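PDB 3LLK: sulfhydryl oxidase 1 from Homo sapiens, which catalyses the FAD-dependent oxidation of protein thiols to disulfides, probably passing the electrons to molecular oxygen. Local coordinates for residues A[244-247]-A[248-252]; A[188-191]-A[192-195]; A[70-73]-A[74-77]. All coordinates share one frame; numbering follows the deposited sequence.

Contact 1 of 3, residues A[244-247]-A[248-252]; sequences NFLK and AHFSP. With FAD (flavin-adenine dinucleotide), chain D.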
loop_
_atom_site.group_PDB
_atom_site.type_symbol
_atom_site.label_atom_id
_atom_site.label_comp_id
_atom_site.label_asym_id
_atom_site.label_seq_id
_atom_site.Cartn_x
_atom_site.Cartn_y
_atom_site.Cartn_z
ATOM N N ASN A 244 -14.787 1.877 11.299
ATOM C CA ASN A 244 -15.820 2.230 10.335
ATOM C C ASN A 244 -15.323 3.317 9.395
ATOM O O ASN A 244 -15.535 3.247 8.187
ATOM C CB ASN A 244 -17.088 2.714 11.044
ATOM C CG ASN A 244 -17.811 1.600 11.778
ATOM O OD1 ASN A 244 -18.032 0.520 11.229
ATOM N ND2 ASN A 244 -18.190 1.859 13.025
ATOM N N PHE A 245 -14.659 4.332 9.938
ATOM C CA PHE A 245 -14.156 5.387 9.072
ATOM C C PHE A 245 -13.178 4.781 8.068
ATOM O O PHE A 245 -13.222 5.094 6.881
ATOM C CB PHE A 245 -13.438 6.481 9.869
ATOM C CG PHE A 245 -12.678 7.450 9.000
ATOM C CD1 PHE A 245 -13.345 8.445 8.292
ATOM C CD2 PHE A 245 -11.298 7.324 8.842
ATOM C CE1 PHE A 245 -12.650 9.303 7.432
ATOM C CE2 PHE A 245 -10.597 8.168 7.992
ATOM C CZ PHE A 245 -11.275 9.165 7.282
ATOM N N LEU A 246 -12.301 3.905 8.541
ATOM C CA LEU A 246 -11.322 3.285 7.645
ATOM C C LEU A 246 -12.023 2.526 6.505
ATOM O O LEU A 246 -11.661 2.661 5.332
ATOM C CB LEU A 246 -10.395 2.361 8.446
ATOM C CG LEU A 246 -9.435 3.052 9.429
ATOM C CD1 LEU A 246 -8.845 2.024 10.369
ATOM C CD2 LEU A 246 -8.315 3.775 8.673
ATOM N N LYS A 247 -13.046 1.748 6.846
ATOM C CA LYS A 247 -13.785 0.987 5.840
ATOM C C LYS A 247 -14.468 1.913 4.836
ATOM O O LYS A 247 -14.592 1.580 3.657
ATOM C CB LYS A 247 -14.812 0.076 6.512
ATOM C CG LYS A 247 -14.195 -1.111 7.257
ATOM C CD LYS A 247 -15.268 -1.912 8.009
ATOM C CE LYS A 247 -14.690 -3.081 8.796
ATOM N NZ LYS A 247 -14.530 -4.301 7.959
ATOM N N ALA A 248 -14.896 3.082 5.301
ATOM C CA ALA A 248 -15.540 4.059 4.431
ATOM C C ALA A 248 -14.514 4.799 3.576
ATOM O O ALA A 248 -14.721 5.008 2.382
ATOM C CB ALA A 248 -16.329 5.068 5.271
ATOM N N HIS A 249 -13.404 5.196 4.194
ATOM C CA HIS A 249 -12.362 5.947 3.499
ATOM C C HIS A 249 -11.668 5.145 2.397
ATOM O O HIS A 249 -11.549 5.601 1.251
ATOM C CB HIS A 249 -11.328 6.449 4.512
ATOM C CG HIS A 249 -10.278 7.324 3.909
ATOM N ND1 HIS A 249 -10.464 8.673 3.695
ATOM C CD2 HIS A 249 -9.046 7.034 3.425
ATOM C CE1 HIS A 249 -9.394 9.175 3.106
ATOM N NE2 HIS A 249 -8.519 8.201 2.930
ATOM N N PHE A 250 -11.207 3.950 2.737
ATOM C CA PHE A 250 -10.535 3.101 1.758
ATOM C C PHE A 250 -11.521 2.162 1.065
ATOM O O PHE A 250 -11.407 0.941 1.167
ATOM C CB PHE A 250 -9.433 2.291 2.449
ATOM C CG PHE A 250 -8.337 3.141 3.029
ATOM C CD1 PHE A 250 -7.425 3.784 2.197
ATOM C CD2 PHE A 250 -8.210 3.290 4.402
ATOM C CE1 PHE A 250 -6.393 4.565 2.729
ATOM C CE2 PHE A 250 -7.180 4.069 4.949
ATOM C CZ PHE A 250 -6.270 4.709 4.101
ATOM N N SER A 251 -12.490 2.744 0.362
ATOM C CA SER A 251 -13.507 1.967 -0.349
ATOM C C SER A 251 -13.609 2.432 -1.801
ATOM O O SER A 251 -13.330 3.591 -2.117
ATOM C CB SER A 251 -14.875 2.124 0.330
ATOM O OG SER A 251 -15.379 3.434 0.140
ATOM N N PRO A 252 -14.023 1.530 -2.702
ATOM C CA PRO A 252 -14.156 1.862 -4.122
ATOM C C PRO A 252 -14.990 3.110 -4.397
ATOM O O PRO A 252 -14.687 3.867 -5.318
ATOM C CB PRO A 252 -14.774 0.598 -4.714
ATOM C CG PRO A 252 -14.206 -0.488 -3.841
ATOM C CD PRO A 252 -14.334 0.107 -2.459
HETATM P PA FAD D . 2.083 9.178 4.174
HETATM O O1A FAD D . 2.795 8.591 3.005
HETATM O O2A FAD D . 2.474 8.910 5.584
HETATM O O5B FAD D . 0.543 8.895 4.078
HETATM C C5B FAD D . -0.179 8.598 2.881
HETATM C C4B FAD D . -1.546 9.150 3.190
HETATM O O4B FAD D . -2.258 8.053 3.825
HETATM C C3B FAD D . -1.908 10.505 3.837
HETATM O O3B FAD D . -1.875 11.640 2.974
HETATM C C2B FAD D . -3.192 10.159 4.444
HETATM O O2B FAD D . -4.309 10.340 3.629
HETATM C C1B FAD D . -3.105 8.668 4.803
HETATM N N9A FAD D . -2.680 8.277 6.110
HETATM C C8A FAD D . -1.849 8.898 7.081
HETATM N N7A FAD D . -1.705 8.267 8.199
HETATM C C5A FAD D . -2.495 7.143 7.999
HETATM C C6A FAD D . -2.788 6.083 8.878
HETATM N N6A FAD D . -2.328 6.017 10.134
HETATM N N1A FAD D . -3.632 5.066 8.474
HETATM C C2A FAD D . -4.267 5.064 7.270
HETATM N N3A FAD D . -3.983 6.118 6.389
HETATM C C4A FAD D . -3.077 7.139 6.814
HETATM N N1 FAD D . 10.209 7.505 5.905
HETATM C C2 FAD D . 11.260 7.931 6.690
HETATM O O2 FAD D . 11.733 9.049 6.428
HETATM N N3 FAD D . 11.565 6.991 7.665
HETATM C C4 FAD D . 10.949 5.738 7.905
HETATM O O4 FAD D . 11.390 4.972 8.824
HETATM C C4X FAD D . 9.908 5.405 7.062
HETATM N N5 FAD D . 9.286 4.117 7.150
HETATM C C5X FAD D . 8.291 3.655 6.247
HETATM C C6 FAD D . 7.843 2.326 6.369
HETATM C C7 FAD D . 6.829 1.879 5.477
HETATM C C7M FAD D . 6.394 0.425 5.668
HETATM C C8 FAD D . 6.275 2.743 4.486
HETATM C C8M FAD D . 5.176 2.472 3.478
HETATM C C9 FAD D . 6.770 4.042 4.373
HETATM C C9A FAD D . 7.812 4.569 5.181
HETATM N N10 FAD D . 8.475 5.898 5.257
HETATM C C10 FAD D . 9.524 6.319 6.031
HETATM C "C1'" FAD D . 7.859 6.928 4.482
HETATM C "C2'" FAD D . 6.786 7.760 5.115
HETATM O "O2'" FAD D . 5.949 6.945 5.974
HETATM C "C3'" FAD D . 5.875 8.542 4.219
HETATM O "O3'" FAD D . 5.276 7.678 3.262
HETATM C "C4'" FAD D . 6.372 9.810 3.545
HETATM O "O4'" FAD D . 7.189 10.597 4.463
HETATM C "C5'" FAD D . 5.393 10.659 2.857
HETATM O "O5'" FAD D . 4.515 11.175 3.860
HETATM P P FAD D . 3.128 11.816 3.586
HETATM O O1P FAD D . 3.084 12.924 4.542
HETATM O O2P FAD D . 2.930 12.196 2.163
HETATM O O3P FAD D . 1.975 10.755 3.956
#

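Contact 2 of 3, residues A[188-191]-A[192-195]; sequences AVLW and LWSS. With FAD (flavin-adenine dinucleotide), chain D.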
loop_
_atom_site.group_PDB
_atom_site.type_symbol
_atom_site.label_atom_id
_atom_site.label_comp_id
_atom_site.label_asym_id
_atom_site.label_seq_id
_atom_site.Cartn_x
_atom_site.Cartn_y
_atom_site.Cartn_z
ATOM N N ALA A 188 -6.279 -6.627 11.286
ATOM C CA ALA A 188 -5.196 -6.324 10.355
ATOM C C ALA A 188 -5.331 -4.887 9.870
ATOM O O ALA A 188 -4.336 -4.175 9.719
ATOM C CB ALA A 188 -5.219 -7.288 9.172
ATOM N N VAL A 189 -6.566 -4.461 9.635
ATOM C CA VAL A 189 -6.812 -3.092 9.192
ATOM C C VAL A 189 -6.333 -2.109 10.257
ATOM O O VAL A 189 -5.640 -1.134 9.953
ATOM C CB VAL A 189 -8.315 -2.839 8.931
ATOM C CG1 VAL A 189 -8.594 -1.335 8.870
ATOM C CG2 VAL A 189 -8.730 -3.502 7.618
ATOM N N LEU A 190 -6.707 -2.375 11.505
ATOM C CA LEU A 190 -6.338 -1.514 12.619
ATOM C C LEU A 190 -4.851 -1.583 12.913
ATOM O O LEU A 190 -4.251 -0.603 13.339
ATOM C CB LEU A 190 -7.127 -1.902 13.871
ATOM C CG LEU A 190 -8.631 -1.620 13.841
ATOM C CD1 LEU A 190 -9.291 -2.224 15.072
ATOM C CD2 LEU A 190 -8.871 -0.116 13.787
ATOM N N TRP A 191 -4.258 -2.752 12.707
ATOM C CA TRP A 191 -2.832 -2.910 12.964
ATOM C C TRP A 191 -2.011 -2.013 12.046
ATOM O O TRP A 191 -1.056 -1.365 12.483
ATOM C CB TRP A 191 -2.376 -4.359 12.750
ATOM C CG TRP A 191 -0.924 -4.531 13.117
ATOM C CD1 TRP A 191 -0.424 -4.816 14.355
ATOM C CD2 TRP A 191 0.214 -4.298 12.272
ATOM N NE1 TRP A 191 0.948 -4.767 14.341
ATOM C CE2 TRP A 191 1.369 -4.452 13.076
ATOM C CE3 TRP A 191 0.370 -3.969 10.919
ATOM C CZ2 TRP A 191 2.662 -4.291 12.573
ATOM C CZ3 TRP A 191 1.662 -3.808 10.414
ATOM C CH2 TRP A 191 2.790 -3.971 11.245
ATOM N N LEU A 192 -2.367 -1.998 10.766
ATOM C CA LEU A 192 -1.633 -1.190 9.792
ATOM C C LEU A 192 -1.864 0.288 10.072
ATOM O O LEU A 192 -0.952 1.108 9.959
ATOM C CB LEU A 192 -2.093 -1.516 8.369
ATOM C CG LEU A 192 -1.211 -0.960 7.242
ATOM C CD1 LEU A 192 0.206 -1.478 7.385
ATOM C CD2 LEU A 192 -1.801 -1.360 5.893
ATOM N N TRP A 193 -3.098 0.617 10.434
ATOM C CA TRP A 193 -3.475 1.986 10.739
ATOM C C TRP A 193 -2.659 2.547 11.898
ATOM O O TRP A 193 -2.045 3.614 11.778
ATOM C CB TRP A 193 -4.964 2.044 11.082
ATOM C CG TRP A 193 -5.368 3.246 11.885
ATOM C CD1 TRP A 193 -5.480 4.532 11.444
ATOM C CD2 TRP A 193 -5.705 3.267 13.279
ATOM N NE1 TRP A 193 -5.870 5.354 12.474
ATOM C CE2 TRP A 193 -6.014 4.604 13.613
ATOM C CE3 TRP A 193 -5.774 2.285 14.276
ATOM C CZ2 TRP A 193 -6.388 4.991 14.910
ATOM C CZ3 TRP A 193 -6.146 2.668 15.569
ATOM C CH2 TRP A 193 -6.446 4.011 15.871
ATOM N N SER A 194 -2.653 1.835 13.022
ATOM C CA SER A 194 -1.914 2.307 14.186
ATOM C C SER A 194 -0.412 2.250 13.953
ATOM O O SER A 194 0.321 3.096 14.454
ATOM C CB SER A 194 -2.297 1.509 15.443
ATOM O OG SER A 194 -1.929 0.155 15.333
ATOM N N SER A 195 0.052 1.260 13.197
ATOM C CA SER A 195 1.480 1.164 12.913
ATOM C C SER A 195 1.898 2.372 12.069
ATOM O O SER A 195 2.984 2.923 12.239
ATOM C CB SER A 195 1.805 -0.137 12.169
ATOM O OG SER A 195 1.749 -1.270 13.034
HETATM P PA FAD D . 2.083 9.178 4.174
HETATM O O1A FAD D . 2.795 8.591 3.005
HETATM O O2A FAD D . 2.474 8.910 5.584
HETATM O O5B FAD D . 0.543 8.895 4.078
HETATM C C5B FAD D . -0.179 8.598 2.881
HETATM C C4B FAD D . -1.546 9.150 3.190
HETATM O O4B FAD D . -2.258 8.053 3.825
HETATM C C3B FAD D . -1.908 10.505 3.837
HETATM O O3B FAD D . -1.875 11.640 2.974
HETATM C C2B FAD D . -3.192 10.159 4.444
HETATM O O2B FAD D . -4.309 10.340 3.629
HETATM C C1B FAD D . -3.105 8.668 4.803
HETATM N N9A FAD D . -2.680 8.277 6.110
HETATM C C8A FAD D . -1.849 8.898 7.081
HETATM N N7A FAD D . -1.705 8.267 8.199
HETATM C C5A FAD D . -2.495 7.143 7.999
HETATM C C6A FAD D . -2.788 6.083 8.878
HETATM N N6A FAD D . -2.328 6.017 10.134
HETATM N N1A FAD D . -3.632 5.066 8.474
HETATM C C2A FAD D . -4.267 5.064 7.270
HETATM N N3A FAD D . -3.983 6.118 6.389
HETATM C C4A FAD D . -3.077 7.139 6.814
HETATM N N1 FAD D . 10.209 7.505 5.905
HETATM C C2 FAD D . 11.260 7.931 6.690
HETATM O O2 FAD D . 11.733 9.049 6.428
HETATM N N3 FAD D . 11.565 6.991 7.665
HETATM C C4 FAD D . 10.949 5.738 7.905
HETATM O O4 FAD D . 11.390 4.972 8.824
HETATM C C4X FAD D . 9.908 5.405 7.062
HETATM N N5 FAD D . 9.286 4.117 7.150
HETATM C C5X FAD D . 8.291 3.655 6.247
HETATM C C6 FAD D . 7.843 2.326 6.369
HETATM C C7 FAD D . 6.829 1.879 5.477
HETATM C C7M FAD D . 6.394 0.425 5.668
HETATM C C8 FAD D . 6.275 2.743 4.486
HETATM C C8M FAD D . 5.176 2.472 3.478
HETATM C C9 FAD D . 6.770 4.042 4.373
HETATM C C9A FAD D . 7.812 4.569 5.181
HETATM N N10 FAD D . 8.475 5.898 5.257
HETATM C C10 FAD D . 9.524 6.319 6.031
HETATM C "C1'" FAD D . 7.859 6.928 4.482
HETATM C "C2'" FAD D . 6.786 7.760 5.115
HETATM O "O2'" FAD D . 5.949 6.945 5.974
HETATM C "C3'" FAD D . 5.875 8.542 4.219
HETATM O "O3'" FAD D . 5.276 7.678 3.262
HETATM C "C4'" FAD D . 6.372 9.810 3.545
HETATM O "O4'" FAD D . 7.189 10.597 4.463
HETATM C "C5'" FAD D . 5.393 10.659 2.857
HETATM O "O5'" FAD D . 4.515 11.175 3.860
HETATM P P FAD D . 3.128 11.816 3.586
HETATM O O1P FAD D . 3.084 12.924 4.542
HETATM O O2P FAD D . 2.930 12.196 2.163
HETATM O O3P FAD D . 1.975 10.755 3.956
#

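Contact 3 of 3, residues A[70-73]-A[74-77]; sequences NEWL and KRQK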
loop_
_atom_site.group_PDB
_atom_site.type_symbol
_atom_site.label_atom_id
_atom_site.label_comp_id
_atom_site.label_asym_id
_atom_site.label_seq_id
_atom_site.Cartn_x
_atom_site.Cartn_y
_atom_site.Cartn_z
ATOM N N ASN A 70 -0.588 -12.244 -12.699
ATOM C CA ASN A 70 -0.669 -13.217 -11.618
ATOM C C ASN A 70 -0.557 -14.635 -12.188
ATOM O O ASN A 70 0.229 -15.451 -11.699
ATOM C CB ASN A 70 -1.997 -13.071 -10.871
ATOM C CG ASN A 70 -2.031 -13.872 -9.583
ATOM O OD1 ASN A 70 -3.091 -14.321 -9.148
ATOM N ND2 ASN A 70 -0.876 -14.042 -8.960
ATOM N N GLU A 71 -1.345 -14.917 -13.225
ATOM C CA GLU A 71 -1.345 -16.237 -13.856
ATOM C C GLU A 71 -0.015 -16.566 -14.532
ATOM O O GLU A 71 0.445 -17.709 -14.495
ATOM C CB GLU A 71 -2.493 -16.342 -14.866
ATOM C CG GLU A 71 -3.860 -16.420 -14.211
ATOM C CD GLU A 71 -3.898 -17.438 -13.077
ATOM O OE1 GLU A 71 -3.477 -18.595 -13.295
ATOM O OE2 GLU A 71 -4.351 -17.086 -11.967
ATOM N N TRP A 72 0.607 -15.564 -15.145
ATOM C CA TRP A 72 1.895 -15.783 -15.785
ATOM C C TRP A 72 2.911 -16.221 -14.724
ATOM O O TRP A 72 3.702 -17.138 -14.948
ATOM C CB TRP A 72 2.390 -14.505 -16.453
ATOM C CG TRP A 72 3.714 -14.682 -17.122
ATOM C CD1 TRP A 72 3.944 -15.193 -18.368
ATOM C CD2 TRP A 72 5.002 -14.372 -16.570
ATOM N NE1 TRP A 72 5.294 -15.216 -18.630
ATOM C CE2 TRP A 72 5.968 -14.721 -17.541
ATOM C CE3 TRP A 72 5.434 -13.837 -15.348
ATOM C CZ2 TRP A 72 7.343 -14.551 -17.330
ATOM C CZ3 TRP A 72 6.805 -13.668 -15.136
ATOM C CH2 TRP A 72 7.741 -14.025 -16.124
ATOM N N LEU A 73 2.890 -15.549 -13.576
ATOM C CA LEU A 73 3.800 -15.869 -12.477
ATOM C C LEU A 73 3.562 -17.282 -11.963
ATOM O O LEU A 73 4.513 -18.035 -11.731
ATOM C CB LEU A 73 3.620 -14.882 -11.319
ATOM C CG LEU A 73 4.236 -13.494 -11.483
ATOM C CD1 LEU A 73 3.815 -12.592 -10.326
ATOM C CD2 LEU A 73 5.752 -13.628 -11.532
ATOM N N LYS A 74 2.289 -17.627 -11.777
ATOM C CA LYS A 74 1.909 -18.944 -11.285
ATOM C C LYS A 74 2.395 -20.057 -12.207
ATOM O O LYS A 74 2.694 -21.155 -11.749
ATOM C CB LYS A 74 0.386 -19.026 -11.118
ATOM C CG LYS A 74 -0.133 -18.291 -9.883
ATOM C CD LYS A 74 -1.638 -18.063 -9.929
ATOM C CE LYS A 74 -2.413 -19.365 -9.995
ATOM N NZ LYS A 74 -3.877 -19.128 -10.153
ATOM N N ARG A 75 2.484 -19.773 -13.502
ATOM C CA ARG A 75 2.945 -20.771 -14.460
ATOM C C ARG A 75 4.456 -20.982 -14.459
ATOM O O ARG A 75 4.922 -22.077 -14.763
ATOM C CB ARG A 75 2.481 -20.413 -15.871
ATOM C CG ARG A 75 1.064 -20.843 -16.161
ATOM C CD ARG A 75 0.655 -20.390 -17.535
ATOM N NE ARG A 75 0.582 -18.935 -17.604
ATOM C CZ ARG A 75 0.506 -18.249 -18.738
ATOM N NH1 ARG A 75 0.497 -18.889 -19.900
ATOM N NH2 ARG A 75 0.439 -16.928 -18.710
ATOM N N GLN A 76 5.225 -19.949 -14.126
ATOM C CA GLN A 76 6.679 -20.096 -14.095
ATOM C C GLN A 76 7.048 -21.090 -12.996
ATOM O O GLN A 76 7.055 -20.748 -11.815
ATOM C CB GLN A 76 7.366 -18.754 -13.818
ATOM C CG GLN A 76 6.955 -17.626 -14.749
ATOM C CD GLN A 76 6.896 -18.061 -16.198
ATOM O OE1 GLN A 76 7.854 -18.624 -16.729
ATOM N NE2 GLN A 76 5.765 -17.804 -16.848
ATOM N N LYS A 77 7.341 -22.323 -13.395
ATOM C CA LYS A 77 7.709 -23.367 -12.447
ATOM C C LYS A 77 9.121 -23.165 -11.896
ATOM O O LYS A 77 9.408 -23.544 -10.761
ATOM C CB LYS A 77 7.598 -24.746 -13.108
ATOM C CG LYS A 77 6.171 -25.158 -13.469
ATOM C CD LYS A 77 6.112 -26.595 -13.985
ATOM C CE LYS A 77 4.676 -27.041 -14.246
ATOM N NZ LYS A 77 4.591 -28.475 -14.663
HETATM O O HOH W 1 4.935 -20.043 -10.079
#

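Contact 1 of 3, residues A[244-247]-A[248-252]
Leu246 and Phe250 run alongside each other in the same direction where helix 239-249 runs out into an inverse gamma turn beside the FAD of this Erv-type sulfhydryl oxidase fold. CD2 of Leu246 meets CE2 of Phe250 at 3.9 Å, at the rim of the phenyl ring and in its plane. The cofactor is met by the rim as well: CZ of Phe250 lies 3.5 Å from N3A of the adenine, so the ring borders the base rather than stacking on it. One face of the phenyl is covered by CD2 of His249, which sits over its centre. The ring reaches this place because CG stands beside the backbone N of Phe250 and anti to its carbonyl carbon (chi1 -63°), and the residue itself is tethered by a nearly straight bond from its N to Leu246 O, 2.9 Å long. Removing the ring, as an alanine here would, is likely to leave the rim of the adenine and CD2 of Leu246 without their apolar neighbour and the His249 ring with a gap beside it. A second pair, Phe245 and His249, also runs side by side. Its rings meet obliquely, with planes at 31° and centroids 5.3 Å apart, while CB of His249 makes a CH-pi contact over the Phe245 face, 4.1 Å from its centroid. Trp218 touches both rings, and Leu246 leans on helix 185-203. The turn centred on Phe250 is closed by a weak bond from Ser251 N to His249 O, 3.1 Å long. Beside it a side chain helps to finish the helix: Ser251 OG, also paired with Ser253, donates to Ala248 O over 2.8 Å, tilted 34° from the carbonyl plane.

Contact 2 of 3, residues A[188-191]-A[192-195]
Trp191 and Ser195 are one turn apart on helix 185-203, a helix of the FAD-binding Erv/ALR fold, and illustrate how a serine can bind its own helix while covering an aromatic ring. OG of Ser195 stands over the centre of the indole, 3.1 Å above its plane, and CB lies above the six-membered ring in a CH-pi contact. The hydroxyl proton goes not to the ring but to the backbone: OG donates to Trp191 O over 2.9 Å. Ser195 N donates to that same oxygen over 2.9 Å from the other face of the carbonyl plane, which leaves that one oxygen held by two donors. The indole folds forward under Ser195 because its CG is anti to the backbone N (chi1 -176°), and NE1 is held by Ser178 outside the helix. Leu192, the next most covered residue, flanks the same indole: its CD1 is 4.1 Å from CZ3 of Trp191, while its N, bonded to Ala188 O, approaches the ring obliquely. Its side chain also packs on Trp123, Phe126 and His127 of helix 118-134. On another side of the helix Leu190 runs alongside Trp193, with CD2 of the leucine 3.9 Å from CE3 of the indole. Trp193 NE1 is bonded to Trp218 O, which helps fix the ring, and the ring edge faces the cofactor, with CD1 3.5 Å from adenine N1A. The backbone of the same residue adds a direct bond to the adenine: FAD N6A donates to Trp193 O at 2.9 Å.

Contact 3 of 3, residues A[70-73]-A[74-77]
Glu71 and Lys74 form a salt bridge between residues three apart near the C-terminal end of helix 60-75. Lys74 NZ reaches OE2 at 2.8 Å, on the syn lone pair of that oxygen, and makes a weaker bond to OE1; the carboxylate is brought round by a bend at chi2 (-47°) and the lysine by one at chi3. The second strong bond runs from side chain to backbone at the last turn of the helix: Gln76, the first residue to leave helical geometry, donates from NE2 to Trp72 O over 2.9 Å, with the oxygen close to the amide plane. The backbone N of Gln76 makes only weak bonds there, to Trp72 O and Leu73 O. Arg75 adds a weak bond from NE to Glu71 O, 3.3 Å long.

The Gln76 amide also stacks on the Trp72 indole, planes 25° apart, with NE2 3.1 Å above the ring and offset toward its rim, while CG makes a CH-pi contact 3.8 Å from the centroid of the six-membered ring. Arg75 NH2 comes to the indole edge instead, the guanidinium at 90° to the ring. Beyond, Trp72 packs on Phe85 and Phe86 of helix 83-92, and Leu73 on Val49 of helix 39-55. The chemistry implies a division of labour: charges pair along the outer side, while one glutamine bonds a carbonyl of the last turn and lies over the face of a buried tryptophan.

How the contacts relate
Contacts 1 and 2 belong to one FAD-binding core. Their helices, 239-249 and 185-203, follow each other in the chain and pack directly, CD1 of Leu246 lying 3.7 Å from CG1 of Val189, and both touch the adenine. Contact 2 is the more buried; contact 1, at a helix end, is partly open. Contact 3 lies far off, about 31 Å from contact 2 and 32 Å from contact 1, centre to centre, probably in the degenerate half of the pseudo-dimer. It too lies at a helix end, but its chemistry is a salt bridge and an amide over a ring, whereas contact 1 relies on aromatic rings and a serine hydroxyl. An aromatic ring covered from one turn further on recurs in all three.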